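Glideosome-associated protein 50 (Plasmodium falciparum 3D7, PDB 3TGH) is a component of the glideosome complex behind parasite gliding and host cell invasion, and may help assemble it and hold it to the inner membrane complex. Local coordinates at residues A[65-68]-A[69-73]; A[38-41]-A[42-46]. One frame throughout, in Å; residues are numbered along the deposited sequence.

Interaction 1: residues A[65-68]-A[69-73]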
ATOM      1  N   TYR A  65       2.866  17.113  -4.890  1.00 29.62           N
ATOM      2  CA  TYR A  65       3.977  16.157  -4.758  1.00 29.24           C
ATOM      3  C   TYR A  65       5.039  16.313  -5.843  1.00 30.85           C
ATOM      4  O   TYR A  65       5.840  15.405  -6.067  1.00 31.48           O
ATOM      5  CB  TYR A  65       3.441  14.720  -4.684  1.00 28.63           C
ATOM      6  CG  TYR A  65       2.455  14.561  -3.545  1.00 26.11           C
ATOM      7  CD1 TYR A  65       2.890  14.514  -2.217  1.00 27.94           C
ATOM      8  CD2 TYR A  65       1.092  14.487  -3.788  1.00 27.69           C
ATOM      9  CE1 TYR A  65       1.979  14.399  -1.161  1.00 25.05           C
ATOM     10  CE2 TYR A  65       0.180  14.359  -2.744  1.00 27.64           C
ATOM     11  CZ  TYR A  65       0.631  14.322  -1.436  1.00 25.11           C
ATOM     12  OH  TYR A  65      -0.279  14.207  -0.418  1.00 27.59           O
ATOM     13  N   SER A  66       5.060  17.473  -6.494  1.00 34.27           N
ATOM     14  CA  SER A  66       6.043  17.744  -7.537  1.00 36.37           C
ATOM     15  C   SER A  66       7.288  18.403  -6.955  1.00 36.76           C
ATOM     16  O   SER A  66       7.234  19.077  -5.923  1.00 36.52           O
ATOM     17  CB  SER A  66       5.456  18.625  -8.642  1.00 37.89           C
ATOM     18  OG  SER A  66       5.079  19.891  -8.139  1.00 42.85           O
ATOM     19  N   GLU A  67       8.407  18.184  -7.630  1.00 38.30           N
ATOM     20  CA  GLU A  67       9.678  18.804  -7.269  1.00 42.85           C
ATOM     21  C   GLU A  67      10.533  18.920  -8.533  1.00 44.77           C
ATOM     22  O   GLU A  67      10.379  18.143  -9.475  1.00 41.46           O
ATOM     23  CB  GLU A  67      10.388  17.958  -6.204  1.00 43.94           C
ATOM     24  CG  GLU A  67      11.612  18.604  -5.540  1.00 51.53           C
ATOM     25  CD  GLU A  67      11.260  19.760  -4.611  1.00 57.70           C
ATOM     26  OE1 GLU A  67      10.965  20.865  -5.117  1.00 64.99           O
ATOM     27  OE2 GLU A  67      11.298  19.570  -3.375  1.00 61.09           O
ATOM     28  N   GLU A  68      11.428  19.897  -8.562  1.00 50.53           N
ATOM     29  CA  GLU A  68      12.314  20.055  -9.714  1.00 54.76           C
ATOM     30  C   GLU A  68      13.425  19.003  -9.685  1.00 54.90           C
ATOM     31  O   GLU A  68      13.534  18.227  -8.728  1.00 54.76           O
ATOM     32  CB  GLU A  68      12.879  21.476  -9.767  1.00 59.23           C
ATOM     33  CG  GLU A  68      11.809  22.559  -9.942  1.00 63.59           C
ATOM     34  CD  GLU A  68      10.933  22.343 -11.174  1.00 68.92           C
ATOM     35  OE1 GLU A  68       9.691  22.435 -11.046  1.00 70.51           O
ATOM     36  OE2 GLU A  68      11.482  22.074 -12.265  1.00 73.18           O
ATOM     37  N   LYS A  69      14.201  18.949 -10.765  1.00 56.02           N
ATOM     38  CA  LYS A  69      15.345  18.038 -10.894  1.00 56.91           C
ATOM     39  C   LYS A  69      14.946  16.552 -10.941  1.00 54.61           C
ATOM     40  O   LYS A  69      15.804  15.667 -10.851  1.00 54.35           O
ATOM     41  CB  LYS A  69      16.360  18.295  -9.768  1.00 58.68           C
ATOM     42  CG  LYS A  69      17.792  17.869 -10.095  1.00 62.51           C
ATOM     43  CD  LYS A  69      18.789  18.354  -9.046  1.00 65.59           C
ATOM     44  CE  LYS A  69      19.182  19.813  -9.258  1.00 68.77           C
ATOM     45  NZ  LYS A  69      20.346  20.203  -8.409  1.00 70.21           N
ATOM     46  N   GLY A  70      13.649  16.281 -11.096  1.00 51.27           N
ATOM     47  CA  GLY A  70      13.144  14.917 -11.166  1.00 47.32           C
ATOM     48  C   GLY A  70      13.240  14.137  -9.866  1.00 43.91           C
ATOM     49  O   GLY A  70      13.177  12.909  -9.885  1.00 42.37           O
ATOM     50  N   ASP A  71      13.372  14.838  -8.740  1.00 41.07           N
ATOM     51  CA  ASP A  71      13.549  14.194  -7.438  1.00 40.33           C
ATOM     52  C   ASP A  71      12.333  13.367  -6.991  1.00 37.20           C
ATOM     53  O   ASP A  71      12.481  12.450  -6.188  1.00 36.52           O
ATOM     54  CB  ASP A  71      13.876  15.231  -6.355  1.00 41.83           C
ATOM     55  CG  ASP A  71      15.280  15.813  -6.488  1.00 49.76           C
ATOM     56  OD1 ASP A  71      16.121  15.253  -7.234  1.00 50.48           O
ATOM     57  OD2 ASP A  71      15.537  16.842  -5.827  1.00 54.05           O
ATOM     58  N   MET A  72      11.147  13.692  -7.500  1.00 33.98           N
ATOM     59  CA  MET A  72       9.936  12.923  -7.173  1.00 31.84           C
ATOM     60  C   MET A  72       9.432  12.069  -8.345  1.00 31.28           C
ATOM     61  O   MET A  72       8.349  11.471  -8.267  1.00 29.70           O
ATOM     62  CB  MET A  72       8.831  13.865  -6.678  1.00 31.77           C
ATOM     63  CG  MET A  72       9.085  14.437  -5.285  1.00 31.09           C
ATOM     64  SD  MET A  72       8.949  13.184  -3.998  1.00 31.41           S
ATOM     65  CE  MET A  72       7.157  13.043  -3.883  1.00 28.05           C
ATOM     66  N   TYR A  73      10.212  11.979  -9.422  1.00 30.44           N
ATOM     67  CA  TYR A  73       9.792  11.159 -10.550  1.00 30.92           C
ATOM     68  C   TYR A  73      10.170   9.704 -10.301  1.00 31.26           C
ATOM     69  O   TYR A  73      11.300   9.280 -10.568  1.00 31.73           O
ATOM     70  CB  TYR A  73      10.361  11.664 -11.878  1.00 34.11           C
ATOM     71  CG  TYR A  73       9.819  10.896 -13.062  1.00 36.47           C
ATOM     72  CD1 TYR A  73       8.452  10.857 -13.316  1.00 39.99           C
ATOM     73  CD2 TYR A  73      10.668  10.201 -13.923  1.00 41.78           C
ATOM     74  CE1 TYR A  73       7.938  10.153 -14.394  1.00 43.08           C
ATOM     75  CE2 TYR A  73      10.160   9.491 -15.009  1.00 45.93           C
ATOM     76  CZ  TYR A  73       8.790   9.472 -15.231  1.00 45.33           C
ATOM     77  OH  TYR A  73       8.259   8.781 -16.293  1.00 50.18           O
TER
HETATM   78  O   HOH W   1      10.365  15.501  -9.670  1.00 23.85           O
HETATM   79  O   HOH W   2      13.590  17.131  -3.051  1.00 50.40           O
HETATM   80  O   HOH W   3      14.057  20.268 -13.148  1.00 47.82           O
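M72 curls around the carbonyl oxygen of Y65. Its CB lies 3.4 Å from Y65 O. Bends at chi2 (-70°) and chi3 (-77°) then fold the thioether chain back toward Y65 and bring CE to 3.5 Å from Y65 O. The methyl also meets Y65 CB. Next along, E67 CB sits 3.9 Å from M72 CG, and E67 CG passes 4.1 Å from D71 CB, so the stems of the two acids touch while their nearly perpendicular carboxylates stay apart, with E67 OE2 5.6 Å from D71 OD2. A water lies between those two oxygens, held only weakly by each.

The backbone reverses tightly through K69 and G70, both with positive phi. Its one direct bond is weak: D71 N to E68 O is 3.4 Å, though almost straight at 173°. A second water does more, donating to E67 O at 2.6 Å and accepting from M72 N at 2.9 Å. A type I turn from G70 to Y73, closed by Y73 N to G70 O, then leads the chain toward strand 75-78.

Helix 17-32 backs the loop: M72 packs on I30, Y65 on Q19 and A23, and K27 bonds to S66 O. K31 forms a salt bridge with D71 OD1. This lysine probably offsets some of the repulsion between the two acids. Y65 O, by contrast, is buried with no polar partner in the model; wrapped in methionine carbons, it probably pays a desolvation cost where the incoming arm meets M72.

Interaction 2: residues A[38-41]-A[42-46]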
ATOM      1  N   ILE A  38       7.058   4.695  -4.272  1.00 22.71           N
ATOM      2  CA  ILE A  38       6.045   4.991  -3.267  1.00 21.68           C
ATOM      3  C   ILE A  38       4.911   3.990  -3.431  1.00 22.11           C
ATOM      4  O   ILE A  38       4.542   3.630  -4.554  1.00 22.21           O
ATOM      5  CB  ILE A  38       5.498   6.429  -3.442  1.00 22.04           C
ATOM      6  CG1 ILE A  38       6.630   7.463  -3.341  1.00 26.13           C
ATOM      7  CG2 ILE A  38       4.394   6.725  -2.425  1.00 23.44           C
ATOM      8  CD1 ILE A  38       6.313   8.781  -4.059  1.00 24.08           C
ATOM      9  N   VAL A  39       4.351   3.537  -2.311  1.00 22.33           N
ATOM     10  CA  VAL A  39       3.100   2.800  -2.326  1.00 21.78           C
ATOM     11  C   VAL A  39       2.064   3.630  -1.583  1.00 21.54           C
ATOM     12  O   VAL A  39       2.404   4.379  -0.660  1.00 22.73           O
ATOM     13  CB  VAL A  39       3.201   1.391  -1.685  1.00 23.06           C
ATOM     14  CG1 VAL A  39       4.260   0.537  -2.390  1.00 23.02           C
ATOM     15  CG2 VAL A  39       3.484   1.479  -0.180  1.00 26.00           C
ATOM     16  N   SER A  40       0.803   3.492  -1.971  1.00 20.26           N
ATOM     17  CA  SER A  40      -0.269   4.270  -1.348  1.00 21.14           C
ATOM     18  C   SER A  40      -1.411   3.397  -0.846  1.00 21.79           C
ATOM     19  O   SER A  40      -2.260   2.990  -1.635  1.00 22.60           O
ATOM     20  CB  SER A  40      -0.797   5.309  -2.332  1.00 21.56           C
ATOM     21  OG  SER A  40      -1.811   6.103  -1.735  1.00 22.31           O
ATOM     22  N   PRO A  41      -1.419   3.087   0.466  1.00 20.63           N
ATOM     23  CA  PRO A  41      -2.546   2.387   1.048  1.00 22.32           C
ATOM     24  C   PRO A  41      -3.718   3.339   1.249  1.00 21.75           C
ATOM     25  O   PRO A  41      -3.645   4.515   0.894  1.00 19.23           O
ATOM     26  CB  PRO A  41      -1.982   1.883   2.379  1.00 22.67           C
ATOM     27  CG  PRO A  41      -1.033   2.933   2.784  1.00 23.26           C
ATOM     28  CD  PRO A  41      -0.408   3.418   1.494  1.00 22.19           C
ATOM     29  N   GLY A  42      -4.806   2.827   1.793  1.00 22.97           N
ATOM     30  CA  GLY A  42      -5.983   3.646   2.041  1.00 24.60           C
ATOM     31  C   GLY A  42      -6.637   4.124   0.764  1.00 23.31           C
ATOM     32  O   GLY A  42      -6.493   3.504  -0.291  1.00 23.41           O
ATOM     33  N   SER A  43      -7.353   5.234   0.860  1.00 22.82           N
ATOM     34  CA  SER A  43      -7.923   5.892  -0.312  1.00 23.78           C
ATOM     35  C   SER A  43      -6.905   6.857  -0.921  1.00 23.33           C
ATOM     36  O   SER A  43      -5.906   7.214  -0.289  1.00 24.51           O
ATOM     37  CB  SER A  43      -9.195   6.658   0.061  1.00 23.98           C
ATOM     38  OG  SER A  43     -10.243   5.770   0.418  1.00 25.35           O
ATOM     39  N   ASN A  44      -7.173   7.279  -2.145  1.00 22.56           N
ATOM     40  CA  ASN A  44      -6.404   8.338  -2.789  1.00 23.24           C
ATOM     41  C   ASN A  44      -7.065   9.688  -2.537  1.00 25.53           C
ATOM     42  O   ASN A  44      -6.514  10.534  -1.827  1.00 26.11           O
ATOM     43  CB  ASN A  44      -6.276   8.083  -4.294  1.00 24.50           C
ATOM     44  CG  ASN A  44      -5.426   6.883  -4.613  1.00 23.00           C
ATOM     45  OD1 ASN A  44      -4.339   6.707  -4.047  1.00 24.92           O
ATOM     46  ND2 ASN A  44      -5.910   6.035  -5.526  1.00 21.94           N
ATOM     47  N   PHE A  45      -8.260   9.871  -3.091  1.00 24.88           N
ATOM     48  CA  PHE A  45      -8.962  11.130  -2.999  1.00 26.66           C
ATOM     49  C   PHE A  45     -10.102  10.993  -2.006  1.00 26.82           C
ATOM     50  O   PHE A  45     -11.020  10.196  -2.204  1.00 28.00           O
ATOM     51  CB  PHE A  45      -9.493  11.555  -4.366  1.00 27.54           C
ATOM     52  CG  PHE A  45      -8.413  11.853  -5.360  1.00 25.36           C
ATOM     53  CD1 PHE A  45      -7.884  13.132  -5.476  1.00 29.73           C
ATOM     54  CD2 PHE A  45      -7.916  10.848  -6.173  1.00 23.91           C
ATOM     55  CE1 PHE A  45      -6.877  13.405  -6.395  1.00 31.56           C
ATOM     56  CE2 PHE A  45      -6.909  11.116  -7.091  1.00 24.58           C
ATOM     57  CZ  PHE A  45      -6.392  12.392  -7.206  1.00 26.47           C
ATOM     58  N   ILE A  46     -10.057  11.802  -0.954  1.00 28.32           N
ATOM     59  CA  ILE A  46     -11.027  11.699   0.127  1.00 27.97           C
ATOM     60  C   ILE A  46     -12.451  12.004  -0.360  1.00 30.52           C
ATOM     61  O   ILE A  46     -13.403  11.405   0.126  1.00 31.28           O
ATOM     62  CB  ILE A  46     -10.645  12.599   1.331  1.00 28.54           C
ATOM     63  CG1 ILE A  46      -9.246  12.235   1.859  1.00 31.85           C
ATOM     64  CG2 ILE A  46     -11.699  12.492   2.452  1.00 32.67           C
ATOM     65  CD1 ILE A  46      -9.075  10.764   2.224  1.00 31.74           C
TER
HETATM   66  O   HOH W   4      -4.437   4.687  -1.896  1.00 17.41           O
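S40 and N44 meet through their polar ends across the bend that leaves strand 37-40. Starting at S40, CB passes 4.2 Å from N44 OD1, and OG, held anti to the backbone N (chi1 -178°), comes closer, 3.5 Å from that same OD1. The S40 hydroxyl has its hydrogen-bond partners in the loop after strand 4-8, L9 O and W12 NE1. N44 is gripped at both ends of its amide: OD1 bonds to T78 OG1 and ND2 to Q92 OE1, which fixes how the flat group is turned.

This is the loop at the C-terminal end of a parallel strand, where metallophosphoesterases place metal ligands. The G42-S43-N44-F45 run probably corresponds to the Gly-Asp-Asn-Phe loop of purple acid phosphatases, with S43 where those enzymes carry a metal-bridging aspartate. Here S43 OG turns to the backbone N of R83, while its own N bonds to D11 OD1.

Inside the bend the carbonyls of P41 and G42 crowd, with P41 O only 3.2 Å from G42 O. A water in this buried loop donates to S40 O at 2.8 Å and G42 O at 2.9 Å, although other acceptors compete for its two protons, so these two bonds are a likely rather than a certain choice. G42 makes the turn at a positive phi of 67°, and beyond it D84 takes the backbone N-H groups of N44 and F45.

Interaction 2 closes before interaction 1 opens, with helix 56-62 between them in the chain. Their centres are 19 Å apart, yet their nearest atoms come within about 4 Å without touching. L9 is common ground: the Y65 side chain of interaction 1 rests on it, and its carbonyl takes part in the bonding of S40 in interaction 2. The chain leaving interaction 1 becomes strand 75-78, which pairs with strand 37-40 and supplies T78 to N44. Only interaction 2 approaches the metal region: G42 lies about 5 Å from the side chain of metal-binding H233, and the S43 side chain about 9 Å from a bound cobalt ion.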